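Long-range contact in ATP/GTP-binding site-containing protein A (Brucella abortus, PDB 6NTR), which works in the periplasm to maintain the integrity of the cell envelope: residues Thr69-Phe81 with Lys121-Leu133. Sequence-based numbering, arbitrary orientation. Where two conformers were deposited one is given.
Sequences TTFEDADGKDFRF and KGTQFPTRHMEEL. With EDO (1,2-ethanediol), chain F.
E72 OE1 accepts a hydrogen bond from T127 N, 2.7 Å away, in the first turn of helix 126-138. It does so through the lone pair on the side of the other oxygen, and OE2 takes a weak bond from R128 N at 3.2 Å. Glutamate suits this place because its side chain, with CG anti to the backbone N (chi1 -179°) and extended beyond, spans the gap from the strand to N-H groups that no earlier helical carbonyl can satisfy. The positive end of the helix dipole would probably stabilise the negative charge. The carboxylate also lies against CB of T127, 3.2 Å from OE1.

Beside this polar grip lies an apolar one. F125, at the N-cap position, has CG beside its backbone N, which turns one face of its ring to F79, whose CB stands over the ring centre in a CH-pi contact, 3.6 Å from the centroid. The two rings are nearly parallel, planes at 16°, yet strongly offset, so it is CB rather than the F79 ring that sits over the F125 face. P126 follows with its CD over a face of the F79 ring, 4.0 Å from the centroid, a second CH-pi contact; proline also fits the first turn of a helix, where its missing N-H costs no bond. A99 and L101 of strand 90-102 touch F125 as well.

At the tip of the hairpin, the type I turn from D73 to G76 brings the glycine CA over the rim of one face of the R128 guanidinium, though this fit is approximate. Glycine suits the place through its positive phi (73°) and lack of a side chain. The contact thus joins the turn end of the hairpin of strands 62-72 and 78-87, with its flanking strand residues, to the start of helix 126-138 in the beta-barrel-like EipB fold.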
loop_
_atom_site.group_PDB
_atom_site.type_symbol
_atom_site.label_atom_id
_atom_site.label_comp_id
_atom_site.label_asym_id
_atom_site.label_seq_id
_atom_site.Cartn_x
_atom_site.Cartn_y
_atom_site.Cartn_z
ATOM N N THR A 69 0.799 7.964 -8.577
ATOM C CA THR A 69 -0.206 8.924 -8.209
ATOM C C THR A 69 -1.531 8.304 -8.505
ATOM O O THR A 69 -1.689 7.689 -9.524
ATOM C CB THR A 69 -0.071 10.233 -9.027
ATOM O OG1 THR A 69 1.275 10.681 -8.977
ATOM C CG2 THR A 69 -0.904 11.295 -8.444
ATOM N N THR A 70 -2.482 8.456 -7.603
ATOM C CA THR A 70 -3.830 7.959 -7.870
ATOM C C THR A 70 -4.879 8.988 -7.479
ATOM O O THR A 70 -4.620 9.910 -6.704
ATOM C CB THR A 70 -4.145 6.638 -7.132
ATOM O OG1 THR A 70 -4.440 6.915 -5.754
ATOM C CG2 THR A 70 -2.987 5.655 -7.239
ATOM N N PHE A 71 -6.076 8.808 -8.031
ATOM C CA PHE A 71 -7.260 9.535 -7.594
ATOM C C PHE A 71 -8.424 8.562 -7.582
ATOM O O PHE A 71 -8.610 7.800 -8.537
ATOM C CB PHE A 71 -7.583 10.737 -8.501
ATOM C CG PHE A 71 -8.790 11.549 -8.054
ATOM C CD1 PHE A 71 -8.658 12.548 -7.104
ATOM C CD2 PHE A 71 -10.046 11.314 -8.588
ATOM C CE1 PHE A 71 -9.755 13.283 -6.696
ATOM C CE2 PHE A 71 -11.139 12.048 -8.177
ATOM C CZ PHE A 71 -10.993 13.030 -7.231
ATOM N N GLU A 72 -9.195 8.590 -6.500
ATOM C CA GLU A 72 -10.373 7.760 -6.327
ATOM C C GLU A 72 -11.567 8.660 -6.077
ATOM O O GLU A 72 -11.473 9.627 -5.318
ATOM C CB GLU A 72 -10.177 6.783 -5.154
ATOM C CG GLU A 72 -11.320 5.830 -4.878
ATOM C CD GLU A 72 -11.016 4.927 -3.713
ATOM O OE1 GLU A 72 -9.836 4.557 -3.562
ATOM O OE2 GLU A 72 -11.944 4.637 -2.931
ATOM N N ASP A 73 -12.684 8.343 -6.715
ATOM C CA ASP A 73 -13.804 9.257 -6.636
ATOM C C ASP A 73 -14.635 9.036 -5.382
ATOM O O ASP A 73 -14.669 7.948 -4.802
ATOM C CB ASP A 73 -14.709 9.136 -7.842
ATOM C CG ASP A 73 -15.453 10.402 -8.087
ATOM O OD1 ASP A 73 -16.241 10.793 -7.207
ATOM O OD2 ASP A 73 -15.228 11.026 -9.137
ATOM N N ALA A 74 -15.340 10.100 -4.997
ATOM C CA ALA A 74 -16.095 10.130 -3.750
ATOM C C ALA A 74 -16.982 8.903 -3.598
ATOM O O ALA A 74 -16.878 8.162 -2.616
ATOM C CB ALA A 74 -16.928 11.407 -3.706
ATOM N N ASP A 75 -17.867 8.676 -4.568
ATOM C CA ASP A 75 -18.686 7.474 -4.551
ATOM C C ASP A 75 -17.853 6.199 -4.516
ATOM O O ASP A 75 -18.375 5.144 -4.152
ATOM C CB ASP A 75 -19.604 7.451 -5.767
ATOM C CG ASP A 75 -18.866 7.724 -7.045
ATOM O OD1 ASP A 75 -17.771 8.301 -6.968
ATOM O OD2 ASP A 75 -19.366 7.355 -8.126
ATOM N N GLY A 76 -16.579 6.263 -4.880
ATOM C CA GLY A 76 -15.776 5.056 -4.940
ATOM C C GLY A 76 -16.135 4.177 -6.115
ATOM O O GLY A 76 -16.184 2.952 -5.970
ATOM N N LYS A 77 -16.424 4.777 -7.272
ATOM C CA LYS A 77 -16.676 4.039 -8.502
ATOM C C LYS A 77 -15.643 4.309 -9.585
ATOM O O LYS A 77 -15.628 3.604 -10.600
ATOM C CB LYS A 77 -18.078 4.358 -9.053
ATOM C CG LYS A 77 -19.200 3.527 -8.438
ATOM C CD LYS A 77 -20.487 3.615 -9.249
ATOM C CE LYS A 77 -21.463 2.509 -8.850
ATOM N NZ LYS A 77 -22.679 2.450 -9.716
ATOM N N ASP A 78 -14.779 5.284 -9.400
ATOM C CA ASP A 78 -13.734 5.545 -10.366
ATOM C C ASP A 78 -12.386 5.555 -9.660
ATOM O O ASP A 78 -12.301 5.817 -8.458
ATOM C CB ASP A 78 -13.972 6.866 -11.076
ATOM C CG ASP A 78 -12.969 7.112 -12.175
ATOM O OD1 ASP A 78 -12.800 6.211 -13.030
ATOM O OD2 ASP A 78 -12.312 8.177 -12.149
ATOM N N PHE A 79 -11.330 5.271 -10.422
ATOM C CA PHE A 79 -9.989 5.137 -9.859
ATOM C C PHE A 79 -8.982 5.421 -10.966
ATOM O O PHE A 79 -8.814 4.597 -11.868
ATOM C CB PHE A 79 -9.800 3.739 -9.270
ATOM C CG PHE A 79 -8.509 3.543 -8.544
ATOM C CD1 PHE A 79 -8.151 4.362 -7.500
ATOM C CD2 PHE A 79 -7.673 2.498 -8.878
ATOM C CE1 PHE A 79 -6.970 4.163 -6.819
ATOM C CE2 PHE A 79 -6.496 2.294 -8.204
ATOM C CZ PHE A 79 -6.144 3.132 -7.173
ATOM N N ARG A 80 -8.347 6.590 -10.919
ATOM C CA ARG A 80 -7.310 6.962 -11.873
ATOM C C ARG A 80 -5.939 6.654 -11.280
ATOM O O ARG A 80 -5.696 6.919 -10.102
ATOM C CB ARG A 80 -7.402 8.448 -12.241
ATOM C CG ARG A 80 -8.596 8.833 -13.123
ATOM C CD ARG A 80 -8.521 10.294 -13.612
ATOM N NE ARG A 80 -9.316 11.212 -12.796
ATOM C CZ ARG A 80 -10.573 11.546 -13.062
ATOM N NH1 ARG A 80 -11.181 11.037 -14.124
ATOM N NH2 ARG A 80 -11.221 12.391 -12.270
ATOM N N PHE A 81 -5.038 6.110 -12.102
ATOM C CA PHE A 81 -3.735 5.650 -11.604
ATOM C C PHE A 81 -2.571 5.785 -12.601
ATOM O O PHE A 81 -2.731 5.505 -13.792
ATOM C CB PHE A 81 -3.837 4.181 -11.137
ATOM C CG PHE A 81 -4.309 3.221 -12.197
ATOM C CD1 PHE A 81 -3.404 2.571 -13.025
ATOM C CD2 PHE A 81 -5.652 2.943 -12.336
ATOM C CE1 PHE A 81 -3.838 1.687 -13.973
ATOM C CE2 PHE A 81 -6.087 2.065 -13.289
ATOM C CZ PHE A 81 -5.183 1.435 -14.107
ATOM N N LYS A 121 -13.321 -8.799 -12.490
ATOM C CA LYS A 121 -14.293 -9.100 -11.453
ATOM C C LYS A 121 -14.596 -7.846 -10.669
ATOM O O LYS A 121 -13.700 -7.090 -10.358
ATOM C CB LYS A 121 -13.718 -10.185 -10.533
ATOM C CG LYS A 121 -14.399 -10.335 -9.180
ATOM C CD LYS A 121 -13.542 -11.110 -8.187
ATOM C CE LYS A 121 -12.892 -12.320 -8.829
ATOM N NZ LYS A 121 -11.597 -12.694 -8.197
ATOM N N GLY A 122 -15.854 -7.622 -10.335
ATOM C CA GLY A 122 -16.223 -6.437 -9.592
ATOM C C GLY A 122 -15.531 -6.424 -8.256
ATOM O O GLY A 122 -15.436 -7.449 -7.600
ATOM N N THR A 123 -15.046 -5.259 -7.845
ATOM C CA THR A 123 -14.312 -5.143 -6.594
ATOM C C THR A 123 -14.409 -3.780 -5.954
ATOM O O THR A 123 -15.380 -3.082 -6.130
ATOM C CB THR A 123 -12.842 -5.571 -6.758
ATOM O OG1 THR A 123 -12.210 -5.623 -5.481
ATOM C CG2 THR A 123 -12.109 -4.608 -7.610
ATOM N N GLN A 124 -13.403 -3.437 -5.167
ATOM C CA GLN A 124 -13.319 -2.154 -4.490
ATOM C C GLN A 124 -11.927 -1.557 -4.714
ATOM O O GLN A 124 -11.051 -2.207 -5.246
ATOM C CB GLN A 124 -13.703 -2.233 -3.020
ATOM C CG GLN A 124 -12.834 -3.126 -2.175
ATOM C CD GLN A 124 -13.040 -2.897 -0.703
ATOM O OE1 GLN A 124 -13.732 -1.980 -0.299
ATOM N NE2 GLN A 124 -12.427 -3.727 0.105
ATOM N N PHE A 125 -11.758 -0.302 -4.358
ATOM C CA PHE A 125 -10.495 0.358 -4.557
ATOM C C PHE A 125 -9.862 0.677 -3.231
ATOM O O PHE A 125 -10.487 0.585 -2.212
ATOM C CB PHE A 125 -10.619 1.564 -5.498
ATOM C CG PHE A 125 -11.145 1.221 -6.857
ATOM C CD1 PHE A 125 -10.521 0.312 -7.633
ATOM C CD2 PHE A 125 -12.283 1.790 -7.321
ATOM C CE1 PHE A 125 -11.004 -0.022 -8.867
ATOM C CE2 PHE A 125 -12.773 1.469 -8.552
ATOM C CZ PHE A 125 -12.136 0.558 -9.328
ATOM N N PRO A 126 -8.619 1.153 -3.260
ATOM C CA PRO A 126 -7.858 1.323 -2.028
ATOM C C PRO A 126 -8.457 2.191 -0.956
ATOM O O PRO A 126 -8.344 1.803 0.193
ATOM C CB PRO A 126 -6.562 1.955 -2.521
ATOM C CG PRO A 126 -6.392 1.396 -3.879
ATOM C CD PRO A 126 -7.770 1.293 -4.450
ATOM N N THR A 127 -9.035 3.332 -1.263
ATOM C CA THR A 127 -9.615 4.079 -0.175
ATOM C C THR A 127 -10.812 3.373 0.457
ATOM O O THR A 127 -10.954 3.395 1.660
ATOM C CB THR A 127 -9.918 5.527 -0.526
ATOM O OG1 THR A 127 -8.681 6.196 -0.759
ATOM C CG2 THR A 127 -10.603 6.194 0.630
ATOM N N ARG A 128 -11.676 2.771 -0.354
ATOM C CA ARG A 128 -12.839 2.083 0.182
ATOM C C ARG A 128 -12.410 0.904 1.029
ATOM O O ARG A 128 -12.838 0.767 2.154
ATOM C CB ARG A 128 -13.732 1.603 -0.947
ATOM C CG ARG A 128 -15.209 1.629 -0.624
ATOM C CD ARG A 128 -15.805 2.980 -0.961
ATOM N NE ARG A 128 -17.162 2.873 -1.470
ATOM C CZ ARG A 128 -17.971 3.906 -1.649
ATOM N NH1 ARG A 128 -17.562 5.128 -1.369
ATOM N NH2 ARG A 128 -19.189 3.711 -2.111
ATOM N N HIS A 129 -11.498 0.102 0.495
ATOM C CA HIS A 129 -10.920 -1.024 1.212
ATOM C C HIS A 129 -10.299 -0.588 2.529
ATOM O O HIS A 129 -10.447 -1.266 3.551
ATOM C CB HIS A 129 -9.887 -1.680 0.310
ATOM C CG HIS A 129 -9.305 -2.951 0.841
ATOM N ND1 HIS A 129 -8.511 -2.999 1.964
ATOM C CD2 HIS A 129 -9.341 -4.214 0.354
ATOM C CE1 HIS A 129 -8.110 -4.243 2.166
ATOM N NE2 HIS A 129 -8.596 -4.999 1.200
HETATM N N MSE A 130 -9.592 0.524 2.527
HETATM C CA MSE A 130 -9.024 1.010 3.750
HETATM C C MSE A 130 -10.171 1.343 4.676
HETATM O O MSE A 130 -10.142 0.964 5.827
HETATM C CB MSE A 130 -8.123 2.210 3.493
HETATM C CG MSE A 130 -6.757 2.085 4.179
HETATM SE SE MSE A 130 -5.867 0.327 4.048
HETATM C CE MSE A 130 -5.955 0.020 2.118
ATOM N N GLU A 131 -11.206 2.010 4.157
ATOM C CA GLU A 131 -12.332 2.408 4.997
ATOM C C GLU A 131 -13.040 1.198 5.575
ATOM O O GLU A 131 -13.453 1.204 6.737
ATOM C CB GLU A 131 -13.317 3.258 4.199
ATOM C CG GLU A 131 -12.844 4.655 3.939
ATOM C CD GLU A 131 -13.890 5.490 3.252
ATOM O OE1 GLU A 131 -14.307 5.121 2.133
ATOM O OE2 GLU A 131 -14.300 6.516 3.830
ATOM N N GLU A 132 -13.197 0.154 4.770
ATOM C CA GLU A 132 -13.818 -1.078 5.240
ATOM C C GLU A 132 -12.971 -1.758 6.302
ATOM O O GLU A 132 -13.499 -2.401 7.211
ATOM C CB GLU A 132 -14.019 -2.006 4.057
ATOM C CG GLU A 132 -14.586 -3.323 4.382
ATOM C CD GLU A 132 -14.485 -4.225 3.195
ATOM O OE1 GLU A 132 -13.334 -4.495 2.778
ATOM O OE2 GLU A 132 -15.542 -4.629 2.662
ATOM N N LEU A 133 -11.655 -1.676 6.164
ATOM C CA LEU A 133 -10.781 -2.230 7.179
ATOM C C LEU A 133 -11.007 -1.547 8.513
ATOM O O LEU A 133 -11.119 -2.215 9.543
ATOM C CB LEU A 133 -9.337 -2.093 6.722
ATOM C CG LEU A 133 -8.161 -2.293 7.672
ATOM C CD1 LEU A 133 -8.351 -3.443 8.616
ATOM C CD2 LEU A 133 -6.964 -2.552 6.819
HETATM C C1 EDO F . 5.039 10.568 -6.612
HETATM O O1 EDO F . 3.796 11.204 -6.927
HETATM C C2 EDO F . 5.753 11.394 -5.549
HETATM O O2 EDO F . 6.956 11.967 -6.082
#